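MutT/nudix family protein (Enterococcus faecalis, PDB 2FML) is of unknown function but couples a Nudix domain to an NrtR-type winged helix, and so probably serves as a ligand-sensing transcriptional regulator. Local coordinates at residues 169-174 and 192-197; 72-77 and 188-193; 199-204 and 222-227; 44-49 and 57-62. All blocks are in the same frame, centred on the assembly; numbering follows the deposited sequence.

Helix 186-200 ties three of the four interactions together. Interactions 1 and 2 overlap on it at Lys-192 and Ala-193, with centres 11 Å apart, and Ile-191 CD1 lies 3.4 Å from Leu-171 CD2. Interaction 4 supplies the hairpin of the sheet, its centre 9 Å from that of interaction 2, and strand 72-78 pairs with both of its strands. Interaction 3 lies at the far end of the helix, about 20 Å from interaction 2 between centres, yet Phe-227 CD1 meets Phe-194 CE1 of interaction 1 at 3.5 Å. A bound glycerol, probably from the crystallisation liquor, lies about 5 Å from the Ile-189 side chain.

Interaction 1: 169-174 and 192-197; sequences LDLKTA and KAFNRV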
loop_
_atom_site.group_PDB
_atom_site.type_symbol
_atom_site.label_atom_id
_atom_site.label_comp_id
_atom_site.label_asym_id
_atom_site.label_seq_id
_atom_site.Cartn_x
_atom_site.Cartn_y
_atom_site.Cartn_z
ATOM N N LEU A 169 10.961 -2.596 -20.106
ATOM C CA LEU A 169 11.286 -2.352 -18.718
ATOM C C LEU A 169 11.953 -3.560 -18.080
ATOM O O LEU A 169 11.499 -4.698 -18.234
ATOM C CB LEU A 169 10.003 -2.044 -17.906
ATOM C CG LEU A 169 9.077 -0.932 -18.415
ATOM C CD1 LEU A 169 7.753 -0.830 -17.608
ATOM C CD2 LEU A 169 9.889 0.395 -18.592
ATOM N N ASP A 170 12.961 -3.262 -17.268
ATOM C CA ASP A 170 13.663 -4.238 -16.442
ATOM C C ASP A 170 12.867 -4.509 -15.164
ATOM O O ASP A 170 12.653 -3.584 -14.381
ATOM C CB ASP A 170 15.065 -3.725 -16.057
ATOM C CG ASP A 170 15.910 -4.809 -15.370
ATOM O OD1 ASP A 170 15.557 -5.319 -14.278
ATOM O OD2 ASP A 170 16.940 -5.177 -15.948
ATOM N N LEU A 171 12.423 -5.752 -14.982
ATOM C CA LEU A 171 11.659 -6.155 -13.811
ATOM C C LEU A 171 12.346 -6.000 -12.469
ATOM O O LEU A 171 11.644 -5.942 -11.454
ATOM C CB LEU A 171 11.095 -7.577 -13.918
ATOM C CG LEU A 171 9.906 -7.743 -14.874
ATOM C CD1 LEU A 171 9.613 -9.227 -15.114
ATOM C CD2 LEU A 171 8.635 -6.905 -14.439
ATOM N N LYS A 172 13.673 -5.919 -12.442
ATOM C CA LYS A 172 14.387 -5.777 -11.158
ATOM C C LYS A 172 14.798 -4.331 -10.840
ATOM O O LYS A 172 14.856 -3.968 -9.670
ATOM C CB LYS A 172 15.593 -6.743 -11.020
ATOM C CG LYS A 172 15.334 -8.220 -11.409
ATOM C CD LYS A 172 14.261 -8.875 -10.470
ATOM C CE LYS A 172 13.098 -9.621 -11.235
ATOM N NZ LYS A 172 11.845 -9.632 -10.372
ATOM N N THR A 173 15.041 -3.490 -11.842
ATOM C CA THR A 173 15.511 -2.100 -11.582
ATOM C C THR A 173 14.609 -1.015 -12.117
ATOM O O THR A 173 14.896 0.185 -11.898
ATOM C CB THR A 173 16.826 -1.833 -12.269
ATOM O OG1 THR A 173 16.585 -1.942 -13.670
ATOM C CG2 THR A 173 17.934 -2.860 -11.847
ATOM N N ALA A 174 13.547 -1.419 -12.848
ATOM C CA ALA A 174 12.645 -0.496 -13.564
ATOM C C ALA A 174 13.355 0.320 -14.623
ATOM O O ALA A 174 12.747 1.216 -15.178
ATOM C CB ALA A 174 11.878 0.442 -12.577
ATOM N N LYS A 192 6.086 -2.459 -10.581
ATOM C CA LYS A 192 5.461 -2.803 -9.262
ATOM C C LYS A 192 4.187 -3.643 -9.429
ATOM O O LYS A 192 4.008 -4.645 -8.738
ATOM C CB LYS A 192 5.201 -1.559 -8.399
ATOM C CG LYS A 192 4.778 -1.769 -6.900
ATOM C CD LYS A 192 5.950 -2.044 -5.875
ATOM C CE LYS A 192 6.950 -0.931 -5.641
ATOM N NZ LYS A 192 7.946 -1.337 -4.467
ATOM N N ALA A 193 3.327 -3.238 -10.355
ATOM C CA ALA A 193 2.076 -3.952 -10.658
ATOM C C ALA A 193 2.340 -5.341 -11.193
ATOM O O ALA A 193 1.653 -6.326 -10.776
ATOM C CB ALA A 193 1.192 -3.132 -11.655
ATOM N N PHE A 194 3.331 -5.457 -12.096
ATOM C CA PHE A 194 3.606 -6.742 -12.724
ATOM C C PHE A 194 4.152 -7.748 -11.698
ATOM O O PHE A 194 3.709 -8.911 -11.651
ATOM C CB PHE A 194 4.563 -6.571 -13.932
ATOM C CG PHE A 194 4.684 -7.796 -14.768
ATOM C CD1 PHE A 194 3.833 -8.003 -15.823
ATOM C CD2 PHE A 194 5.626 -8.789 -14.452
ATOM C CE1 PHE A 194 3.934 -9.194 -16.585
ATOM C CE2 PHE A 194 5.715 -9.996 -15.186
ATOM C CZ PHE A 194 4.865 -10.177 -16.267
ATOM N N ASN A 195 5.128 -7.295 -10.904
ATOM C CA ASN A 195 5.764 -8.115 -9.859
ATOM C C ASN A 195 4.759 -8.461 -8.723
ATOM O O ASN A 195 4.849 -9.529 -8.121
ATOM C CB ASN A 195 7.004 -7.365 -9.320
ATOM C CG ASN A 195 8.164 -7.441 -10.283
ATOM O OD1 ASN A 195 8.209 -8.366 -11.094
ATOM N ND2 ASN A 195 9.100 -6.495 -10.221
ATOM N N ARG A 196 3.806 -7.562 -8.453
ATOM C CA ARG A 196 2.807 -7.801 -7.414
ATOM C C ARG A 196 1.922 -8.984 -7.785
ATOM O O ARG A 196 1.597 -9.802 -6.926
ATOM C CB ARG A 196 1.945 -6.542 -7.130
ATOM C CG ARG A 196 0.746 -6.781 -6.145
ATOM C CD ARG A 196 1.237 -6.878 -4.696
ATOM N NE ARG A 196 2.381 -5.953 -4.479
ATOM C CZ ARG A 196 2.318 -4.741 -3.963
ATOM N NH1 ARG A 196 1.146 -4.242 -3.557
ATOM N NH2 ARG A 196 3.443 -4.032 -3.833
ATOM N N VAL A 197 1.531 -9.056 -9.051
ATOM C CA VAL A 197 0.761 -10.197 -9.584
ATOM C C VAL A 197 1.544 -11.561 -9.514
ATOM O O VAL A 197 1.041 -12.551 -8.947
ATOM C CB VAL A 197 0.261 -9.918 -11.044
ATOM C CG1 VAL A 197 -0.466 -11.156 -11.623
ATOM C CG2 VAL A 197 -0.606 -8.633 -11.117
#
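Asn-195, on one turn of helix 186-200, reaches across to Leu-171 just beyond strand 165-170 and bonds to its main chain. Asn-195 ND2 donates to Leu-171 O at 2.9 Å with an N-H...O angle of 153°. The donor lies in the carbonyl plane of Leu-171 and the acceptor in the amide plane of Asn-195, so this bond sets the rotation of the amide. The Leu-171 side chain packs beside it. From Leu-171 CB, 4.1 Å from Asn-195 OD1, CG leads to two methyls with different neighbours. Leu-171 CD1 rests 4.0 Å from Phe-194 CE2, whereas Leu-171 CD2 is 3.6 Å from Phe-194 CD2 and 3.7 Å from Asn-195 OD1. A chi1 of -74°, which sets CG opposite the carbonyl carbon, sends the branch toward the helix. Leucine suits the place because its forked end can meet an aromatic ring and an amide together. The chain turns here with Asp-170 OD1 accepting from Lys-172 N at 2.7 Å (an Asx turn) and also from Thr-173 N at 3.1 Å, together an Asx motif. Leu-171 also packs on Ile-158 of strand 157-162. The Lys-172 ammonium stands near Asn-195 OD1, NZ to OD1 3.9 Å. A short neutral amide at position 195 can satisfy a backbone carbonyl just past the end of the strand, setting one directional bond beside the apolar contact of Leu-171 with Phe-194.

Interaction 2: 72-77 and 188-193; sequences WALPGG and EIIIKA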
loop_
_atom_site.group_PDB
_atom_site.type_symbol
_atom_site.label_atom_id
_atom_site.label_comp_id
_atom_site.label_asym_id
_atom_site.label_seq_id
_atom_site.Cartn_x
_atom_site.Cartn_y
_atom_site.Cartn_z
ATOM N N TRP A 72 3.714 8.534 -23.408
ATOM C CA TRP A 72 2.754 7.557 -22.932
ATOM C C TRP A 72 2.865 7.412 -21.414
ATOM O O TRP A 72 3.928 7.600 -20.823
ATOM C CB TRP A 72 2.913 6.193 -23.662
ATOM C CG TRP A 72 2.724 6.332 -25.139
ATOM C CD1 TRP A 72 3.710 6.592 -26.069
ATOM C CD2 TRP A 72 1.483 6.273 -25.875
ATOM N NE1 TRP A 72 3.157 6.691 -27.321
ATOM C CE2 TRP A 72 1.802 6.477 -27.241
ATOM C CE3 TRP A 72 0.137 6.053 -25.519
ATOM C CZ2 TRP A 72 0.818 6.487 -28.252
ATOM C CZ3 TRP A 72 -0.832 6.047 -26.526
ATOM C CH2 TRP A 72 -0.488 6.246 -27.876
ATOM N N ALA A 73 1.736 7.109 -20.792
ATOM C CA ALA A 73 1.618 7.266 -19.378
ATOM C C ALA A 73 0.471 6.377 -18.882
ATOM O O ALA A 73 -0.405 6.048 -19.652
ATOM C CB ALA A 73 1.336 8.762 -19.045
ATOM N N LEU A 74 0.443 6.033 -17.597
ATOM C CA LEU A 74 -0.839 5.549 -16.995
ATOM C C LEU A 74 -1.887 6.643 -16.935
ATOM O O LEU A 74 -1.554 7.847 -16.806
ATOM C CB LEU A 74 -0.648 4.917 -15.590
ATOM C CG LEU A 74 0.438 3.803 -15.526
ATOM C CD1 LEU A 74 0.933 3.565 -14.090
ATOM C CD2 LEU A 74 -0.047 2.452 -16.166
ATOM N N PRO A 75 -3.170 6.253 -17.012
ATOM C CA PRO A 75 -4.213 7.235 -16.753
ATOM C C PRO A 75 -4.168 7.598 -15.254
ATOM O O PRO A 75 -3.869 6.750 -14.452
ATOM C CB PRO A 75 -5.497 6.465 -17.069
ATOM C CG PRO A 75 -5.130 5.025 -16.929
ATOM C CD PRO A 75 -3.703 4.914 -17.328
ATOM N N GLY A 76 -4.406 8.854 -14.881
ATOM C CA GLY A 76 -4.490 9.214 -13.459
ATOM C C GLY A 76 -4.693 10.709 -13.317
ATOM O O GLY A 76 -4.836 11.405 -14.299
ATOM N N GLY A 77 -4.686 11.225 -12.106
ATOM C CA GLY A 77 -4.963 12.632 -11.952
ATOM C C GLY A 77 -5.051 13.020 -10.516
ATOM O O GLY A 77 -4.760 12.227 -9.631
ATOM N N GLU A 188 8.293 2.490 -13.074
ATOM C CA GLU A 188 8.345 1.878 -11.750
ATOM C C GLU A 188 7.024 1.363 -11.262
ATOM O O GLU A 188 6.985 0.460 -10.479
ATOM C CB GLU A 188 8.861 2.838 -10.644
ATOM C CG GLU A 188 10.325 3.152 -10.690
ATOM C CD GLU A 188 10.593 4.403 -9.909
ATOM O OE1 GLU A 188 10.217 4.373 -8.722
ATOM O OE2 GLU A 188 11.110 5.421 -10.483
ATOM N N ILE A 189 5.975 2.096 -11.578
ATOM C CA ILE A 189 4.645 1.717 -11.219
ATOM C C ILE A 189 4.173 0.452 -12.009
ATOM O O ILE A 189 3.556 -0.437 -11.427
ATOM C CB ILE A 189 3.616 2.889 -11.413
ATOM C CG1 ILE A 189 4.095 4.270 -10.850
ATOM C CG2 ILE A 189 2.251 2.423 -10.939
ATOM C CD1 ILE A 189 2.954 5.364 -10.856
ATOM N N ILE A 190 4.453 0.370 -13.301
ATOM C CA ILE A 190 4.075 -0.827 -14.062
ATOM C C ILE A 190 4.812 -2.101 -13.611
ATOM O O ILE A 190 4.213 -3.190 -13.429
ATOM C CB ILE A 190 4.196 -0.582 -15.577
ATOM C CG1 ILE A 190 3.068 0.363 -15.943
ATOM C CG2 ILE A 190 4.042 -1.960 -16.417
ATOM C CD1 ILE A 190 3.127 1.001 -17.257
ATOM N N ILE A 191 6.110 -1.959 -13.397
ATOM C CA ILE A 191 6.936 -3.020 -12.816
ATOM C C ILE A 191 6.404 -3.427 -11.432
ATOM O O ILE A 191 6.284 -4.619 -11.132
ATOM C CB ILE A 191 8.418 -2.540 -12.763
ATOM C CG1 ILE A 191 8.957 -2.369 -14.186
ATOM C CG2 ILE A 191 9.318 -3.397 -11.890
ATOM C CD1 ILE A 191 9.096 -3.577 -14.934
ATOM N N LYS A 192 6.086 -2.459 -10.581
ATOM C CA LYS A 192 5.461 -2.803 -9.262
ATOM C C LYS A 192 4.187 -3.643 -9.429
ATOM O O LYS A 192 4.008 -4.645 -8.738
ATOM C CB LYS A 192 5.201 -1.559 -8.399
ATOM C CG LYS A 192 4.778 -1.769 -6.900
ATOM C CD LYS A 192 5.950 -2.044 -5.875
ATOM C CE LYS A 192 6.950 -0.931 -5.641
ATOM N NZ LYS A 192 7.946 -1.337 -4.467
ATOM N N ALA A 193 3.327 -3.238 -10.355
ATOM C CA ALA A 193 2.076 -3.952 -10.658
ATOM C C ALA A 193 2.340 -5.341 -11.193
ATOM O O ALA A 193 1.653 -6.326 -10.776
ATOM C CB ALA A 193 1.192 -3.132 -11.655
#
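Leu-74 and Ile-190 mark the closest approach of the two backbones, with their CA atoms 8.6 Å apart, a spacing that leaves room for one layer of side chains. Segment 72-77 is strand broken at Leu-74 and Pro-75, paired with strands 39-50 and 55-63, while 188-193 is regular helix, so a single extended residue meets two successive helical ones. Leu-74 points toward the helix and divides its methyls between them. Leu-74 CD1 lies 3.6 Å from Ile-189 CG2, and Leu-74 CD2 lies 3.7 Å from Ile-190 CD1. The isoleucines answer with different branches: Ile-189 offers CG2, anti to the backbone N, and Ile-190 its longer arm of CG1 and CD1, with CG1 anti to the carbonyl carbon (chi1 -71°). Branched aliphatic residues suit this buried seam, which has no hydrogen bond across it. Gly-76 and Gly-77 follow, the latter where a Nudix box would begin, and Glu-96 of helix 85-97 accepts a hydrogen bond from Gly-76 N. Leu-74 N is hydrogen-bonded to His-186 ND1 at the start of the helix. Val-45 of strand 39-50 touches both Leu-74 and Ile-189, Leu-60 of strand 55-63 packs on Ile-190, and Phe-112 of strand 106-112 touches Ile-189, so helix 186-200 lies on the sheet.

Interaction 3: 199-204 and 222-227; sequences DKMEHE and KVFAKF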
loop_
_atom_site.group_PDB
_atom_site.type_symbol
_atom_site.label_atom_id
_atom_site.label_comp_id
_atom_site.label_asym_id
_atom_site.label_seq_id
_atom_site.Cartn_x
_atom_site.Cartn_y
_atom_site.Cartn_z
ATOM N N ASP A 199 4.008 -12.177 -7.479
ATOM C CA ASP A 199 4.091 -12.451 -6.016
ATOM C C ASP A 199 2.836 -12.982 -5.343
ATOM O O ASP A 199 2.926 -13.611 -4.275
ATOM C CB ASP A 199 4.525 -11.214 -5.206
ATOM C CG ASP A 199 5.947 -10.771 -5.519
ATOM O OD1 ASP A 199 6.673 -11.561 -6.172
ATOM O OD2 ASP A 199 6.330 -9.630 -5.137
ATOM N N LYS A 200 1.676 -12.726 -5.935
ATOM C CA LYS A 200 0.412 -12.951 -5.242
ATOM C C LYS A 200 -0.351 -14.115 -5.837
ATOM O O LYS A 200 -1.026 -14.844 -5.096
ATOM C CB LYS A 200 -0.441 -11.660 -5.235
ATOM C CG LYS A 200 -0.995 -11.301 -3.893
ATOM C CD LYS A 200 -0.824 -9.819 -3.618
ATOM C CE LYS A 200 -0.620 -9.590 -2.116
ATOM N NZ LYS A 200 0.079 -8.293 -1.793
HETATM N N MSE A 201 -0.209 -14.313 -7.160
HETATM C CA MSE A 201 -1.103 -15.208 -7.905
HETATM C C MSE A 201 -1.122 -16.675 -7.459
HETATM O O MSE A 201 -2.140 -17.338 -7.611
HETATM C CB MSE A 201 -0.881 -15.094 -9.414
HETATM C CG MSE A 201 0.474 -15.542 -9.877
HETATM SE SE MSE A 201 0.736 -15.138 -11.777
HETATM C CE MSE A 201 2.167 -16.560 -12.156
ATOM N N GLU A 202 -0.017 -17.147 -6.880
ATOM C CA GLU A 202 0.126 -18.555 -6.463
ATOM C C GLU A 202 -0.754 -18.910 -5.257
ATOM O O GLU A 202 -1.194 -20.058 -5.129
ATOM C CB GLU A 202 1.592 -18.923 -6.171
ATOM C CG GLU A 202 1.906 -20.424 -6.388
ATOM C CD GLU A 202 3.154 -20.973 -5.645
ATOM O OE1 GLU A 202 3.109 -22.148 -5.171
ATOM O OE2 GLU A 202 4.176 -20.255 -5.535
ATOM N N HIS A 203 -1.023 -17.921 -4.399
ATOM C CA HIS A 203 -1.747 -18.107 -3.134
ATOM C C HIS A 203 -2.942 -17.145 -3.004
ATOM O O HIS A 203 -3.755 -17.234 -2.039
ATOM C CB HIS A 203 -0.795 -17.886 -1.949
ATOM C CG HIS A 203 0.526 -18.584 -2.093
ATOM N ND1 HIS A 203 1.702 -17.908 -2.373
ATOM C CD2 HIS A 203 0.854 -19.901 -2.000
ATOM C CE1 HIS A 203 2.696 -18.781 -2.446
ATOM N NE2 HIS A 203 2.208 -19.995 -2.222
ATOM N N GLU A 204 -3.036 -16.219 -3.957
ATOM C CA GLU A 204 -4.215 -15.379 -4.089
ATOM C C GLU A 204 -4.391 -15.025 -5.572
ATOM O O GLU A 204 -3.850 -14.028 -6.050
ATOM C CB GLU A 204 -4.106 -14.149 -3.190
ATOM C CG GLU A 204 -5.242 -13.177 -3.299
ATOM C CD GLU A 204 -4.871 -11.828 -2.665
ATOM O OE1 GLU A 204 -4.613 -11.783 -1.446
ATOM O OE2 GLU A 204 -4.796 -10.820 -3.406
ATOM N N LYS A 222 -2.360 -20.605 -18.867
ATOM C CA LYS A 222 -1.917 -19.658 -19.940
ATOM C C LYS A 222 -1.741 -18.227 -19.437
ATOM O O LYS A 222 -0.855 -17.512 -19.881
ATOM C CB LYS A 222 -2.893 -19.688 -21.129
ATOM C CG LYS A 222 -2.901 -21.045 -21.948
ATOM C CD LYS A 222 -3.393 -20.832 -23.394
ATOM C CE LYS A 222 -3.522 -22.113 -24.209
ATOM N NZ LYS A 222 -3.882 -21.766 -25.645
ATOM N N VAL A 223 -2.597 -17.818 -18.497
ATOM C CA VAL A 223 -2.464 -16.551 -17.823
ATOM C C VAL A 223 -1.229 -16.577 -16.908
ATOM O O VAL A 223 -0.353 -15.727 -17.031
ATOM C CB VAL A 223 -3.729 -16.193 -17.049
ATOM C CG1 VAL A 223 -3.450 -14.999 -16.147
ATOM C CG2 VAL A 223 -4.860 -15.910 -18.013
ATOM N N PHE A 224 -1.149 -17.556 -16.019
ATOM C CA PHE A 224 0.033 -17.748 -15.211
ATOM C C PHE A 224 1.356 -17.777 -16.007
ATOM O O PHE A 224 2.342 -17.209 -15.570
ATOM C CB PHE A 224 -0.092 -19.033 -14.408
ATOM C CG PHE A 224 -0.650 -18.835 -13.035
ATOM C CD1 PHE A 224 -1.934 -18.286 -12.854
ATOM C CD2 PHE A 224 0.108 -19.203 -11.906
ATOM C CE1 PHE A 224 -2.456 -18.098 -11.573
ATOM C CE2 PHE A 224 -0.407 -19.034 -10.623
ATOM C CZ PHE A 224 -1.700 -18.479 -10.458
ATOM N N ALA A 225 1.378 -18.429 -17.168
ATOM C CA ALA A 225 2.611 -18.496 -17.953
ATOM C C ALA A 225 2.975 -17.120 -18.574
ATOM O O ALA A 225 4.163 -16.804 -18.697
ATOM C CB ALA A 225 2.546 -19.609 -19.007
ATOM N N LYS A 226 1.969 -16.330 -18.974
ATOM C CA LYS A 226 2.219 -14.952 -19.478
ATOM C C LYS A 226 2.915 -14.070 -18.404
ATOM O O LYS A 226 3.788 -13.260 -18.725
ATOM C CB LYS A 226 0.946 -14.213 -20.011
ATOM C CG LYS A 226 0.289 -14.730 -21.332
ATOM C CD LYS A 226 1.210 -15.536 -22.236
ATOM C CE LYS A 226 1.830 -14.769 -23.392
ATOM N NZ LYS A 226 2.353 -15.718 -24.497
ATOM N N PHE A 227 2.515 -14.232 -17.139
ATOM C CA PHE A 227 3.216 -13.560 -16.027
ATOM C C PHE A 227 4.580 -14.179 -15.674
ATOM O O PHE A 227 5.506 -13.455 -15.279
ATOM C CB PHE A 227 2.312 -13.431 -14.807
ATOM C CG PHE A 227 1.256 -12.386 -14.970
ATOM C CD1 PHE A 227 1.570 -11.015 -14.829
ATOM C CD2 PHE A 227 -0.037 -12.749 -15.285
ATOM C CE1 PHE A 227 0.611 -10.018 -14.984
ATOM C CE2 PHE A 227 -1.012 -11.787 -15.412
ATOM C CZ PHE A 227 -0.702 -10.405 -15.291
#
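Met-201, here selenomethionine, and Phe-224 form a Met-aromatic contact that joins the end of helix 186-200 to helix 217-228, the latter within a probable NrtR-type winged helix domain. The chalcogen contact comes first: Met-201 SE sits almost squarely over one face of the Phe-224 ring, 4.0 Å from its centroid and only 6° off the normal. Met-201 SE also approaches the Phe-227 ring at a slant, 5.0 Å from that centroid, so a polarisable atom serves two aromatic groups spaced three residues apart on the same helical side. CH-pi contact is the second kind, with CG over the same face of Phe-224 but shifted toward the rim. A chi1 of 65°, which places CG between the backbone N and the carbonyl carbon, aims the otherwise extended chain along the ring, and the two side chains run past each other in opposite senses. Plain apolar contact completes the account: Met-201 CE lies 3.4 Å from Phe-224 CD2, and Met-201 SE 3.8 Å from Phe-227 CB. Long, flexible methionine suits a place between two phenylalanines, since it can pass over one and reach the other. Beyond the pair, Phe-240 of helix 237-244 meets Phe-224 edge-to-face, Phe-194 meets Phe-227, and His-203 stacks on His-203 of the second subunit, which places the contact near the dimer interface. The carbonyl O of Met-201 stands 3.1 Å from Phe-224 CZ.

Interaction 4: 44-49 and 57-62; sequences MVLLCY and KVLLIQ
Leu-46 and Leu-59 meet through their peptide groups, the flat groups of this contact, between two antiparallel strands. Leu-59 N donates to Leu-46 O at 3.1 Å and lies in the carbonyl plane of Leu-46. Beyond it Cys-48 and Lys-57 exchange two further bonds, Cys-48 N to Lys-57 O and Lys-57 N to Cys-48 O; in the second, Lys-57 N stands above the carbonyl plane of Cys-48, 44° out of it. Cys-48 with Lys-57 is thus a hydrogen-bonded pair, while Leu-47 with Val-58, their CA atoms 4.7 Å apart, is a non-hydrogen-bonded one. On the face bearing Leu-46 and Leu-59 the two leucines lie side by side, CD1 to CD1 at 3.7 Å, while Cys-48 SG rests against Lys-57 CB at 3.8 Å. Lys-57 then runs on, extended, to a salt bridge with Glu-134. On the other face, Leu-47 CD2 meets Val-58 CB at 3.8 Å, and Val-45 CG1 comes 4.0 Å from Val-58 CG2. Beta-branched valine and slim leucine arms suit this close spacing, and Val-58 turns its CG2 opposite the backbone N to reach both partners. The segments run antiparallel with 143° between their directions; beyond the Leu-59 N to Leu-46 O bond they part, and a water bridges them, donating to Met-44 O and Leu-59 O and accepting from Leu-46 N. The leucine face packs on helix 85-97. Together these features make a beta hairpin within the mixed sheet of the Nudix fold.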
loop_
_atom_site.group_PDB
_atom_site.type_symbol
_atom_site.label_atom_id
_atom_site.label_comp_id
_atom_site.label_asym_id
_atom_site.label_seq_id
_atom_site.Cartn_x
_atom_site.Cartn_y
_atom_site.Cartn_z
HETATM N N MSE A 44 -3.623 4.506 -12.365
HETATM C CA MSE A 44 -4.337 3.248 -12.462
HETATM C C MSE A 44 -3.669 2.319 -13.435
HETATM O O MSE A 44 -3.412 2.710 -14.575
HETATM C CB MSE A 44 -5.773 3.535 -12.860
HETATM C CG MSE A 44 -6.579 2.361 -13.265
HETATM SE SE MSE A 44 -7.122 1.201 -11.726
HETATM C CE MSE A 44 -6.088 -0.112 -12.174
ATOM N N VAL A 45 -3.367 1.088 -12.968
ATOM C CA VAL A 45 -2.820 0.043 -13.862
ATOM C C VAL A 45 -3.937 -0.923 -14.200
ATOM O O VAL A 45 -4.371 -1.670 -13.347
ATOM C CB VAL A 45 -1.607 -0.708 -13.296
ATOM C CG1 VAL A 45 -1.135 -1.769 -14.325
ATOM C CG2 VAL A 45 -0.425 0.271 -12.910
ATOM N N LEU A 46 -4.434 -0.840 -15.436
ATOM C CA LEU A 46 -5.502 -1.693 -15.945
ATOM C C LEU A 46 -4.918 -2.777 -16.817
ATOM O O LEU A 46 -4.273 -2.495 -17.806
ATOM C CB LEU A 46 -6.534 -0.884 -16.767
ATOM C CG LEU A 46 -7.318 0.206 -16.049
ATOM C CD1 LEU A 46 -8.254 0.833 -17.067
ATOM C CD2 LEU A 46 -8.143 -0.426 -14.954
ATOM N N LEU A 47 -5.192 -4.027 -16.431
ATOM C CA LEU A 47 -4.671 -5.204 -17.079
ATOM C C LEU A 47 -5.842 -6.017 -17.557
ATOM O O LEU A 47 -6.826 -6.215 -16.838
ATOM C CB LEU A 47 -3.890 -6.041 -16.078
ATOM C CG LEU A 47 -2.601 -5.470 -15.544
ATOM C CD1 LEU A 47 -1.949 -6.498 -14.636
ATOM C CD2 LEU A 47 -1.665 -5.006 -16.691
ATOM N N CYS A 48 -5.736 -6.497 -18.791
ATOM C CA CYS A 48 -6.724 -7.418 -19.322
ATOM C C CYS A 48 -5.990 -8.579 -19.999
ATOM O O CYS A 48 -4.754 -8.603 -20.062
ATOM C CB CYS A 48 -7.693 -6.676 -20.272
ATOM S SG CYS A 48 -7.003 -6.138 -21.832
ATOM N N TYR A 49 -6.750 -9.519 -20.545
ATOM C CA TYR A 49 -6.131 -10.563 -21.305
ATOM C C TYR A 49 -7.002 -10.929 -22.503
ATOM O O TYR A 49 -8.159 -11.255 -22.322
ATOM C CB TYR A 49 -5.893 -11.739 -20.364
ATOM C CG TYR A 49 -5.468 -13.045 -20.996
ATOM C CD1 TYR A 49 -4.124 -13.319 -21.272
ATOM C CD2 TYR A 49 -6.422 -14.046 -21.242
ATOM C CE1 TYR A 49 -3.771 -14.572 -21.830
ATOM C CE2 TYR A 49 -6.077 -15.257 -21.782
ATOM C CZ TYR A 49 -4.766 -15.517 -22.099
ATOM O OH TYR A 49 -4.493 -16.754 -22.624
ATOM N N LYS A 57 -2.639 -7.378 -21.887
ATOM C CA LYS A 57 -2.548 -5.998 -22.346
ATOM C C LYS A 57 -2.630 -5.055 -21.142
ATOM O O LYS A 57 -3.129 -5.420 -20.081
ATOM C CB LYS A 57 -3.624 -5.676 -23.399
ATOM C CG LYS A 57 -3.802 -6.693 -24.497
ATOM C CD LYS A 57 -4.287 -6.067 -25.781
ATOM C CE LYS A 57 -4.646 -7.137 -26.794
ATOM N NZ LYS A 57 -5.249 -6.659 -28.098
ATOM N N VAL A 58 -2.100 -3.847 -21.311
ATOM C CA VAL A 58 -2.140 -2.833 -20.276
ATOM C C VAL A 58 -2.572 -1.504 -20.936
ATOM O O VAL A 58 -2.160 -1.222 -22.061
ATOM C CB VAL A 58 -0.763 -2.702 -19.566
ATOM C CG1 VAL A 58 0.346 -2.327 -20.585
ATOM C CG2 VAL A 58 -0.862 -1.671 -18.360
ATOM N N LEU A 59 -3.443 -0.742 -20.279
ATOM C CA LEU A 59 -3.953 0.482 -20.880
ATOM C C LEU A 59 -2.964 1.648 -20.630
ATOM O O LEU A 59 -2.538 1.845 -19.480
ATOM C CB LEU A 59 -5.338 0.823 -20.316
ATOM C CG LEU A 59 -6.108 1.962 -20.958
ATOM C CD1 LEU A 59 -7.515 1.943 -20.477
ATOM C CD2 LEU A 59 -5.417 3.272 -20.523
ATOM N N LEU A 60 -2.617 2.376 -21.689
ATOM C CA LEU A 60 -1.732 3.575 -21.601
ATOM C C LEU A 60 -2.438 4.704 -22.325
ATOM O O LEU A 60 -3.230 4.459 -23.210
ATOM C CB LEU A 60 -0.367 3.364 -22.265
ATOM C CG LEU A 60 0.564 2.306 -21.691
ATOM C CD1 LEU A 60 1.918 2.300 -22.407
ATOM C CD2 LEU A 60 0.768 2.531 -20.147
ATOM N N ILE A 61 -2.138 5.940 -21.950
ATOM C CA ILE A 61 -2.662 7.088 -22.665
ATOM C C ILE A 61 -1.461 7.863 -23.122
ATOM O O ILE A 61 -0.414 7.813 -22.475
ATOM C CB ILE A 61 -3.503 8.038 -21.763
ATOM C CG1 ILE A 61 -2.635 8.535 -20.579
ATOM C CG2 ILE A 61 -4.760 7.368 -21.296
ATOM C CD1 ILE A 61 -2.977 9.931 -20.047
ATOM N N GLN A 62 -1.623 8.596 -24.236
ATOM C CA GLN A 62 -0.644 9.583 -24.677
ATOM C C GLN A 62 -1.098 10.920 -24.136
ATOM O O GLN A 62 -2.175 11.417 -24.482
ATOM C CB GLN A 62 -0.486 9.650 -26.197
ATOM C CG GLN A 62 0.543 10.673 -26.602
ATOM C CD GLN A 62 0.841 10.707 -28.081
ATOM O OE1 GLN A 62 2.021 10.762 -28.504
ATOM N NE2 GLN A 62 -0.199 10.705 -28.876
HETATM O O HOH W 1 -3.573 1.299 -17.113
#